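Local coordinates for complement factor MASP-3 (Homo sapiens, PDB 3DEM), which associates through its calcium-binding CUB1-EGF-CUB2 region with mannan-binding lectin and ficolins, and belongs to the serine proteases of the complement system, at residues 133-138 / 160-165; 185-190 / 260-265; 226-231 / 238-243. All coordinates share one frame; numbering follows the deposited sequence.

Overall arrangement
From the N terminus, the chain passes the first CUB domain and enters the EGF module, where interaction 1 closes a loop between 133-138 and 160-165, joining the start of the module's main hairpin to its last strand. Interaction 2 opens only after this, in the second CUB domain, and its two segments, 185-190 and 260-265, bracket most of that domain. Interaction 3, the hairpin contact 226-231 with 238-243, lies wholly within that span. Interactions 1 and 2 meet at the EGF-CUB2 junction, through a salt bridge of D135 with K189 and a probable hydrogen bond of T161 with S190. Interactions 2 and 3 share one calcium ion and neighbouring strands of one sheet.

Interaction 1 of 3, residues 133-138 / 160-165; sequences SCDHYC and RTCRVE
Segment 160-165 runs past the turn at C134 and D135, held by a backbone bond in which D135 N donates to R160 O (3.1 Å), arriving from above the carbonyl plane rather than along a lone pair. The side chain of D135, with CG anti to its backbone N (chi1 -170°), lies over T161 so that OD2 accepts from C162 N through its anti lone pair, at 3.1 Å. A water donates to both this oxygen and C162 O, so D135 OD2 is gripped twice, while OD1 forms a salt bridge with K189 of the following CUB domain. A second water links H136 N to R160 O. The H136 imidazole has one face against C162: CB sits 3.7 Å from the ring centroid in a CH-pi contact, and SG lies 3.8 Å from it, also over the face. H136 ND1 accepts from R150 N, which would fix the ring's rotation. R160 CG, anti to the backbone N, lies 3.2 Å from S133 O, and a bend at chi3 turns the guanidinium edge to that oxygen. With C134, C138 and C162 each disulfide-bonded, to C147, C124 and C149, this is the three-disulfide scaffold of a calcium-binding EGF module.

Interaction 2 of 3, residues 185-190 / 260-265; sequences NPYPKS and FHSDNS. With CA (calcium ion), chain F.
Two hydrogen bonds fasten the loop 185-190 to segment 260-265: S262 OG donates to P188 O over 2.6 Å, in the carbonyl plane and on a lone pair, and S190 N donates to D263 O over 2.8 Å from well above that carbonyl's plane. The second lies beside the calcium site of this CUB domain, a jelly-roll-like β-sandwich. D263 OD1 and S265 O bind the ion, with E216, D226 and two waters completing its shell; one of these waters also donates to D263 O. An Asx turn shapes residues 263-265, S265 N reaching D263 OD1 from above the carboxylate plane. CG of D263 stands between its backbone N and carbonyl carbon (chi1 72°), which sets OD1 within reach of S265 N, 3.2 Å away. Y187 OH hydrogen-bonds to D226 OD2, a second-shell contact that would help orient that ligand. The aliphatic part of K189 runs alongside 263-265, CB against D263 O and CD 3.5 Å from N264 O, before its amino group forms salt bridges with D135 and E267. S190 OG, probably hydrogen-bonded to T161 OG1 of the EGF module, also touches N264 CA. Deeper in, F260 and Y187 make a T-shaped stack, planes at 82° and centroids 4.9 Å apart, with F260 CZ 3.5 Å above the centre of the Y187 ring.

Interaction 3 of 3, residues 226-231 / 238-243; sequences DYIKIK and GPFCGE. With CA (calcium ion), chain F.
The ring of F240 spreads beside the strand 227-231. With CG anti to its carbonyl carbon (chi1 -59°), it turns back along its own strand, so that G238 CA lies over the centre of one face, 3.5 Å above the plane. I230 CD1 approaches F240 CE1 obliquely, at 4.2 Å, while I228 CB packs against F240 CB on the same side of the sheet. I228 also touches F209 and W271, and I230 reaches L207 on the facing sheet. P239, preceded by a cis peptide bond, lies on the other side, where its CB rests 3.7 Å from Y227 CB; the Y227 ring leads away to stack with H261. These two strands form a β-hairpin at the edge of a sheet in the CUB sandwich. I228 and F240 form an antiparallel hydrogen-bonded pair: I228 N donates to F240 O at 3.0 Å and F240 N to I228 O at 2.8 Å, both in the carbonyl plane. Each oxygen also receives a CA-H, from Y227 and P239 respectively. Beyond the pair, C241 CB abuts D226 O, while C241 SG is joined to C223. The D226 carboxylate binds calcium through both oxygens, OD2 at 2.3 Å and OD1 at 2.8 Å, and OD2 also takes a hydrogen bond from Y187 OH.

Interaction 1 of 3, residues 133-138 / 160-165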
loop_
_atom_site.group_PDB
_atom_site.type_symbol
_atom_site.label_atom_id
_atom_site.label_comp_id
_atom_site.label_asym_id
_atom_site.label_seq_id
_atom_site.Cartn_x
_atom_site.Cartn_y
_atom_site.Cartn_z
ATOM N N SER A 133 -10.152 -5.073 19.097
ATOM C CA SER A 133 -9.183 -5.481 18.075
ATOM C C SER A 133 -9.083 -7.002 18.069
ATOM O O SER A 133 -9.631 -7.657 18.956
ATOM C CB SER A 133 -7.810 -4.860 18.342
ATOM O OG SER A 133 -7.295 -5.305 19.583
ATOM N N CYS A 134 -8.387 -7.560 17.078
ATOM C CA CYS A 134 -8.304 -9.015 16.938
ATOM C C CYS A 134 -7.708 -9.670 18.181
ATOM O O CYS A 134 -6.697 -9.208 18.710
ATOM C CB CYS A 134 -7.507 -9.401 15.692
ATOM S SG CYS A 134 -8.185 -8.746 14.147
ATOM N N ASP A 135 -8.349 -10.737 18.645
ATOM C CA ASP A 135 -7.893 -11.472 19.822
ATOM C C ASP A 135 -6.508 -12.093 19.583
ATOM O O ASP A 135 -5.599 -11.916 20.395
ATOM C CB ASP A 135 -8.923 -12.543 20.192
ATOM C CG ASP A 135 -8.662 -13.189 21.546
ATOM O OD1 ASP A 135 -7.754 -12.749 22.278
ATOM O OD2 ASP A 135 -9.386 -14.147 21.881
ATOM N N HIS A 136 -6.348 -12.806 18.467
ATOM C CA HIS A 136 -5.066 -13.434 18.142
ATOM C C HIS A 136 -4.354 -12.737 16.980
ATOM O O HIS A 136 -3.503 -11.874 17.198
ATOM C CB HIS A 136 -5.230 -14.930 17.841
ATOM C CG HIS A 136 -5.592 -15.755 19.036
ATOM N ND1 HIS A 136 -5.894 -17.098 18.948
ATOM C CD2 HIS A 136 -5.710 -15.429 20.343
ATOM C CE1 HIS A 136 -6.174 -17.565 20.150
ATOM N NE2 HIS A 136 -6.072 -16.572 21.015
ATOM N N TYR A 137 -4.707 -13.105 15.750
ATOM C CA TYR A 137 -4.052 -12.551 14.565
ATOM C C TYR A 137 -4.907 -11.514 13.842
ATOM O O TYR A 137 -6.113 -11.694 13.673
ATOM C CB TYR A 137 -3.696 -13.664 13.580
ATOM C CG TYR A 137 -2.830 -14.763 14.145
ATOM C CD1 TYR A 137 -1.561 -14.489 14.639
ATOM C CD2 TYR A 137 -3.271 -16.082 14.162
ATOM C CE1 TYR A 137 -0.753 -15.506 15.150
ATOM C CE2 TYR A 137 -2.483 -17.097 14.670
ATOM C CZ TYR A 137 -1.225 -16.804 15.162
ATOM O OH TYR A 137 -0.434 -17.814 15.658
ATOM N N CYS A 138 -4.264 -10.435 13.406
ATOM C CA CYS A 138 -4.895 -9.449 12.538
ATOM C C CYS A 138 -4.241 -9.513 11.159
ATOM O O CYS A 138 -3.024 -9.595 11.055
ATOM C CB CYS A 138 -4.746 -8.041 13.123
ATOM S SG CYS A 138 -5.618 -6.729 12.210
ATOM N N ARG A 160 -13.878 -11.824 15.790
ATOM C CA ARG A 160 -12.790 -11.134 16.455
ATOM C C ARG A 160 -12.107 -11.988 17.520
ATOM O O ARG A 160 -10.885 -12.132 17.516
ATOM C CB ARG A 160 -13.329 -9.842 17.066
ATOM C CG ARG A 160 -12.284 -8.928 17.629
ATOM C CD ARG A 160 -12.895 -7.586 18.000
ATOM N NE ARG A 160 -14.027 -7.718 18.912
ATOM C CZ ARG A 160 -13.909 -7.846 20.231
ATOM N NH1 ARG A 160 -12.704 -7.868 20.785
ATOM N NH2 ARG A 160 -14.993 -7.956 20.999
ATOM N N THR A 161 -12.890 -12.549 18.436
ATOM C CA THR A 161 -12.318 -13.356 19.506
ATOM C C THR A 161 -12.208 -14.835 19.141
ATOM O O THR A 161 -12.881 -15.319 18.229
ATOM C CB THR A 161 -13.069 -13.167 20.845
ATOM O OG1 THR A 161 -14.441 -13.536 20.689
ATOM C CG2 THR A 161 -12.987 -11.724 21.294
ATOM N N CYS A 162 -11.344 -15.539 19.865
ATOM C CA CYS A 162 -10.997 -16.910 19.533
ATOM C C CYS A 162 -11.374 -17.883 20.652
ATOM O O CYS A 162 -10.728 -17.913 21.702
ATOM C CB CYS A 162 -9.501 -16.987 19.240
ATOM S SG CYS A 162 -8.975 -15.961 17.839
ATOM N N ARG A 163 -12.419 -18.673 20.419
ATOM C CA ARG A 163 -12.908 -19.632 21.406
ATOM C C ARG A 163 -12.352 -21.023 21.130
ATOM O O ARG A 163 -11.638 -21.222 20.155
ATOM C CB ARG A 163 -14.443 -19.670 21.406
ATOM C CG ARG A 163 -15.067 -20.243 20.138
ATOM C CD ARG A 163 -16.554 -20.522 20.334
ATOM N NE ARG A 163 -17.123 -21.277 19.219
ATOM C CZ ARG A 163 -17.093 -22.604 19.119
ATOM N NH1 ARG A 163 -16.518 -23.331 20.072
ATOM N NH2 ARG A 163 -17.638 -23.206 18.065
ATOM N N VAL A 164 -12.682 -21.978 21.995
ATOM C CA VAL A 164 -12.273 -23.364 21.800
ATOM C C VAL A 164 -13.447 -24.293 22.033
ATOM O O VAL A 164 -14.444 -23.909 22.641
ATOM C CB VAL A 164 -11.146 -23.790 22.779
ATOM C CG1 VAL A 164 -9.874 -23.003 22.520
ATOM C CG2 VAL A 164 -11.604 -23.645 24.232
ATOM N N GLU A 165 -13.325 -25.520 21.544
ATOM C CA GLU A 165 -14.224 -26.579 21.959
ATOM C C GLU A 165 -13.612 -27.206 23.198
ATOM O O GLU A 165 -12.461 -27.637 23.170
ATOM C CB GLU A 165 -14.412 -27.610 20.844
ATOM C CG GLU A 165 -15.350 -27.146 19.724
ATOM C CD GLU A 165 -16.724 -26.691 20.234
ATOM O OE1 GLU A 165 -17.343 -25.826 19.584
ATOM O OE2 GLU A 165 -17.196 -27.183 21.287
HETATM O O HOH W 1 -9.369 -16.041 23.398
HETATM O O HOH W 2 -8.324 -12.740 16.426
#

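Interaction 2 of 3, residues 185-190 / 260-265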
loop_
_atom_site.group_PDB
_atom_site.type_symbol
_atom_site.label_atom_id
_atom_site.label_comp_id
_atom_site.label_asym_id
_atom_site.label_seq_id
_atom_site.Cartn_x
_atom_site.Cartn_y
_atom_site.Cartn_z
ATOM N N ASN A 185 -2.225 -20.920 31.647
ATOM C CA ASN A 185 -2.178 -19.816 30.700
ATOM C C ASN A 185 -3.571 -19.196 30.590
ATOM O O ASN A 185 -4.558 -19.824 30.975
ATOM C CB ASN A 185 -1.673 -20.297 29.339
ATOM C CG ASN A 185 -0.290 -20.902 29.421
ATOM O OD1 ASN A 185 0.686 -20.206 29.697
ATOM N ND2 ASN A 185 -0.197 -22.205 29.188
ATOM N N PRO A 186 -3.659 -17.951 30.097
ATOM C CA PRO A 186 -4.971 -17.321 29.954
ATOM C C PRO A 186 -5.993 -18.235 29.265
ATOM O O PRO A 186 -5.726 -18.758 28.192
ATOM C CB PRO A 186 -4.675 -16.096 29.079
ATOM C CG PRO A 186 -3.253 -15.754 29.395
ATOM C CD PRO A 186 -2.561 -17.069 29.657
ATOM N N TYR A 187 -7.154 -18.430 29.880
ATOM C CA TYR A 187 -8.199 -19.240 29.251
ATOM C C TYR A 187 -8.836 -18.534 28.052
ATOM O O TYR A 187 -8.918 -17.302 28.022
ATOM C CB TYR A 187 -9.263 -19.676 30.262
ATOM C CG TYR A 187 -9.894 -18.572 31.080
ATOM C CD1 TYR A 187 -10.909 -17.771 30.557
ATOM C CD2 TYR A 187 -9.514 -18.363 32.396
ATOM C CE1 TYR A 187 -11.503 -16.773 31.320
ATOM C CE2 TYR A 187 -10.104 -17.371 33.169
ATOM C CZ TYR A 187 -11.093 -16.577 32.627
ATOM O OH TYR A 187 -11.668 -15.591 33.404
ATOM N N PRO A 188 -9.260 -19.318 27.043
ATOM C CA PRO A 188 -9.876 -18.783 25.829
ATOM C C PRO A 188 -11.130 -17.959 26.116
ATOM O O PRO A 188 -11.948 -18.333 26.950
ATOM C CB PRO A 188 -10.245 -20.044 25.042
ATOM C CG PRO A 188 -9.323 -21.087 25.547
ATOM C CD PRO A 188 -9.149 -20.786 26.998
ATOM N N LYS A 189 -11.265 -16.840 25.419
ATOM C CA LYS A 189 -12.438 -15.998 25.513
ATOM C C LYS A 189 -13.622 -16.662 24.823
ATOM O O LYS A 189 -13.451 -17.613 24.056
ATOM C CB LYS A 189 -12.161 -14.644 24.854
ATOM C CG LYS A 189 -11.025 -13.858 25.491
ATOM C CD LYS A 189 -10.744 -12.571 24.722
ATOM C CE LYS A 189 -9.548 -11.834 25.302
ATOM N NZ LYS A 189 -8.267 -12.606 25.171
ATOM N N SER A 190 -14.819 -16.163 25.120
ATOM C CA SER A 190 -16.033 -16.519 24.387
ATOM C C SER A 190 -16.299 -18.014 24.308
ATOM O O SER A 190 -16.800 -18.501 23.300
ATOM C CB SER A 190 -15.983 -15.930 22.977
ATOM O OG SER A 190 -15.834 -14.529 23.039
ATOM N N PHE A 260 -18.132 -23.897 32.697
ATOM C CA PHE A 260 -17.246 -22.746 32.728
ATOM C C PHE A 260 -17.546 -21.810 31.567
ATOM O O PHE A 260 -17.402 -22.183 30.407
ATOM C CB PHE A 260 -15.773 -23.177 32.706
ATOM C CG PHE A 260 -14.801 -22.026 32.738
ATOM C CD1 PHE A 260 -14.953 -20.997 33.663
ATOM C CD2 PHE A 260 -13.727 -21.979 31.856
ATOM C CE1 PHE A 260 -14.058 -19.933 33.698
ATOM C CE2 PHE A 260 -12.826 -20.921 31.883
ATOM C CZ PHE A 260 -12.992 -19.895 32.808
ATOM N N HIS A 261 -17.972 -20.596 31.892
ATOM C CA HIS A 261 -18.324 -19.605 30.880
ATOM C C HIS A 261 -17.283 -18.496 30.861
ATOM O O HIS A 261 -16.901 -17.989 31.912
ATOM C CB HIS A 261 -19.708 -19.012 31.177
ATOM C CG HIS A 261 -20.159 -17.976 30.186
ATOM N ND1 HIS A 261 -19.909 -16.629 30.348
ATOM C CD2 HIS A 261 -20.861 -18.090 29.034
ATOM C CE1 HIS A 261 -20.423 -15.961 29.330
ATOM N NE2 HIS A 261 -21.007 -16.824 28.519
ATOM N N SER A 262 -16.817 -18.131 29.670
ATOM C CA SER A 262 -15.919 -16.986 29.530
ATOM C C SER A 262 -16.442 -16.000 28.487
ATOM O O SER A 262 -16.925 -16.405 27.430
ATOM C CB SER A 262 -14.486 -17.432 29.200
ATOM O OG SER A 262 -14.383 -17.975 27.895
ATOM N N ASP A 263 -16.345 -14.707 28.790
ATOM C CA ASP A 263 -16.826 -13.680 27.872
ATOM C C ASP A 263 -15.756 -13.237 26.868
ATOM O O ASP A 263 -14.709 -13.869 26.749
ATOM C CB ASP A 263 -17.417 -12.483 28.626
ATOM C CG ASP A 263 -16.359 -11.629 29.313
ATOM O OD1 ASP A 263 -15.158 -11.950 29.218
ATOM O OD2 ASP A 263 -16.734 -10.627 29.953
ATOM N N ASN A 264 -16.029 -12.144 26.157
ATOM C CA ASN A 264 -15.196 -11.717 25.040
ATOM C C ASN A 264 -13.978 -10.861 25.413
ATOM O O ASN A 264 -13.370 -10.229 24.546
ATOM C CB ASN A 264 -16.049 -10.998 23.989
ATOM C CG ASN A 264 -16.539 -9.634 24.456
ATOM O OD1 ASN A 264 -16.223 -9.186 25.561
ATOM N ND2 ASN A 264 -17.309 -8.962 23.607
ATOM N N SER A 265 -13.605 -10.864 26.690
ATOM C CA SER A 265 -12.580 -9.942 27.173
ATOM C C SER A 265 -11.783 -10.488 28.364
ATOM O O SER A 265 -12.311 -11.244 29.173
ATOM C CB SER A 265 -13.228 -8.596 27.526
ATOM O OG SER A 265 -12.275 -7.696 28.050
HETATM CA CA CA F . -13.350 -12.590 30.693
HETATM O O HOH W 3 -12.960 -14.254 29.016
HETATM O O HOH W 4 -11.089 -13.049 31.346
#

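Interaction 3 of 3, residues 226-231 / 238-243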
loop_
_atom_site.group_PDB
_atom_site.type_symbol
_atom_site.label_atom_id
_atom_site.label_comp_id
_atom_site.label_asym_id
_atom_site.label_seq_id
_atom_site.Cartn_x
_atom_site.Cartn_y
_atom_site.Cartn_z
ATOM N N ASP A 226 -17.234 -13.825 33.656
ATOM C CA ASP A 226 -16.884 -15.237 33.565
ATOM C C ASP A 226 -17.317 -15.940 34.851
ATOM O O ASP A 226 -17.490 -15.298 35.884
ATOM C CB ASP A 226 -15.376 -15.407 33.387
ATOM C CG ASP A 226 -14.806 -14.529 32.278
ATOM O OD1 ASP A 226 -15.543 -14.165 31.330
ATOM O OD2 ASP A 226 -13.603 -14.209 32.356
ATOM N N TYR A 227 -17.480 -17.259 34.795
ATOM C CA TYR A 227 -17.913 -17.988 35.976
ATOM C C TYR A 227 -17.906 -19.499 35.818
ATOM O O TYR A 227 -17.930 -20.034 34.704
ATOM C CB TYR A 227 -19.315 -17.538 36.394
ATOM C CG TYR A 227 -20.347 -17.667 35.290
ATOM C CD1 TYR A 227 -20.988 -18.873 35.054
ATOM C CD2 TYR A 227 -20.674 -16.580 34.481
ATOM C CE1 TYR A 227 -21.928 -18.998 34.051
ATOM C CE2 TYR A 227 -21.620 -16.699 33.470
ATOM C CZ TYR A 227 -22.241 -17.916 33.262
ATOM O OH TYR A 227 -23.182 -18.054 32.260
ATOM N N ILE A 228 -17.867 -20.173 36.964
ATOM C CA ILE A 228 -18.105 -21.595 37.053
ATOM C C ILE A 228 -19.457 -21.804 37.723
ATOM O O ILE A 228 -19.771 -21.151 38.722
ATOM C CB ILE A 228 -17.038 -22.286 37.935
ATOM C CG1 ILE A 228 -15.660 -22.215 37.284
ATOM C CG2 ILE A 228 -17.418 -23.740 38.205
ATOM C CD1 ILE A 228 -14.564 -22.830 38.131
ATOM N N LYS A 229 -20.257 -22.695 37.150
ATOM C CA LYS A 229 -21.431 -23.228 37.813
ATOM C C LYS A 229 -21.211 -24.733 37.937
ATOM O O LYS A 229 -20.620 -25.363 37.052
ATOM C CB LYS A 229 -22.691 -22.982 36.987
ATOM C CG LYS A 229 -23.228 -21.562 37.013
ATOM C CD LYS A 229 -24.269 -21.382 35.899
ATOM C CE LYS A 229 -24.996 -20.043 35.983
ATOM N NZ LYS A 229 -26.099 -19.945 34.966
ATOM N N ILE A 230 -21.691 -25.307 39.029
ATOM C CA ILE A 230 -21.564 -26.735 39.244
ATOM C C ILE A 230 -22.927 -27.321 39.559
ATOM O O ILE A 230 -23.512 -27.022 40.601
ATOM C CB ILE A 230 -20.599 -27.044 40.397
ATOM C CG1 ILE A 230 -19.210 -26.455 40.104
ATOM C CG2 ILE A 230 -20.541 -28.547 40.642
ATOM C CD1 ILE A 230 -18.210 -26.638 41.232
ATOM N N LYS A 231 -23.440 -28.145 38.651
ATOM C CA LYS A 231 -24.722 -28.790 38.879
ATOM C C LYS A 231 -24.560 -30.184 39.476
ATOM O O LYS A 231 -23.924 -31.060 38.887
ATOM C CB LYS A 231 -25.564 -28.853 37.599
ATOM C CG LYS A 231 -26.919 -29.502 37.821
ATOM C CD LYS A 231 -27.877 -29.277 36.664
ATOM C CE LYS A 231 -29.252 -29.825 36.998
ATOM N NZ LYS A 231 -30.181 -29.786 35.842
ATOM N N GLY A 238 -22.852 -21.978 42.745
ATOM C CA GLY A 238 -22.200 -20.864 42.085
ATOM C C GLY A 238 -23.202 -19.760 41.829
ATOM O O GLY A 238 -24.265 -19.741 42.437
ATOM N N PRO A 239 -22.877 -18.840 40.910
ATOM C CA PRO A 239 -21.648 -18.861 40.114
ATOM C C PRO A 239 -20.389 -18.520 40.923
ATOM O O PRO A 239 -20.458 -17.824 41.928
ATOM C CB PRO A 239 -21.905 -17.799 39.042
ATOM C CG PRO A 239 -22.916 -16.878 39.648
ATOM C CD PRO A 239 -23.747 -17.696 40.584
ATOM N N PHE A 240 -19.245 -19.026 40.475
ATOM C CA PHE A 240 -17.985 -18.767 41.157
ATOM C C PHE A 240 -17.044 -18.002 40.245
ATOM O O PHE A 240 -16.905 -18.327 39.062
ATOM C CB PHE A 240 -17.313 -20.073 41.595
ATOM C CG PHE A 240 -18.153 -20.913 42.515
ATOM C CD1 PHE A 240 -18.601 -22.162 42.116
ATOM C CD2 PHE A 240 -18.502 -20.448 43.776
ATOM C CE1 PHE A 240 -19.376 -22.943 42.963
ATOM C CE2 PHE A 240 -19.280 -21.217 44.624
ATOM C CZ PHE A 240 -19.715 -22.469 44.218
ATOM N N CYS A 241 -16.402 -16.983 40.801
ATOM C CA CYS A 241 -15.404 -16.217 40.072
ATOM C C CYS A 241 -14.449 -15.581 41.079
ATOM O O CYS A 241 -14.556 -15.824 42.283
ATOM C CB CYS A 241 -16.074 -15.152 39.200
ATOM S SG CYS A 241 -17.091 -14.001 40.133
ATOM N N GLY A 242 -13.504 -14.786 40.590
ATOM C CA GLY A 242 -12.592 -14.060 41.473
ATOM C C GLY A 242 -11.225 -14.696 41.664
ATOM O O GLY A 242 -10.800 -15.542 40.879
ATOM N N GLU A 243 -10.540 -14.275 42.724
ATOM C CA GLU A 243 -9.166 -14.692 42.996
ATOM C C GLU A 243 -9.090 -15.753 44.085
ATOM O O GLU A 243 -8.020 -16.270 44.384
ATOM C CB GLU A 243 -8.325 -13.482 43.413
ATOM C CG GLU A 243 -8.181 -12.441 42.314
ATOM C CD GLU A 243 -7.769 -11.079 42.842
ATOM O OE1 GLU A 243 -6.776 -11.005 43.598
ATOM O OE2 GLU A 243 -8.445 -10.080 42.498
HETATM CA CA CA F . -13.350 -12.590 30.693
HETATM O O HOH W 3 -12.960 -14.254 29.016
HETATM O O HOH W 4 -11.089 -13.049 31.346
#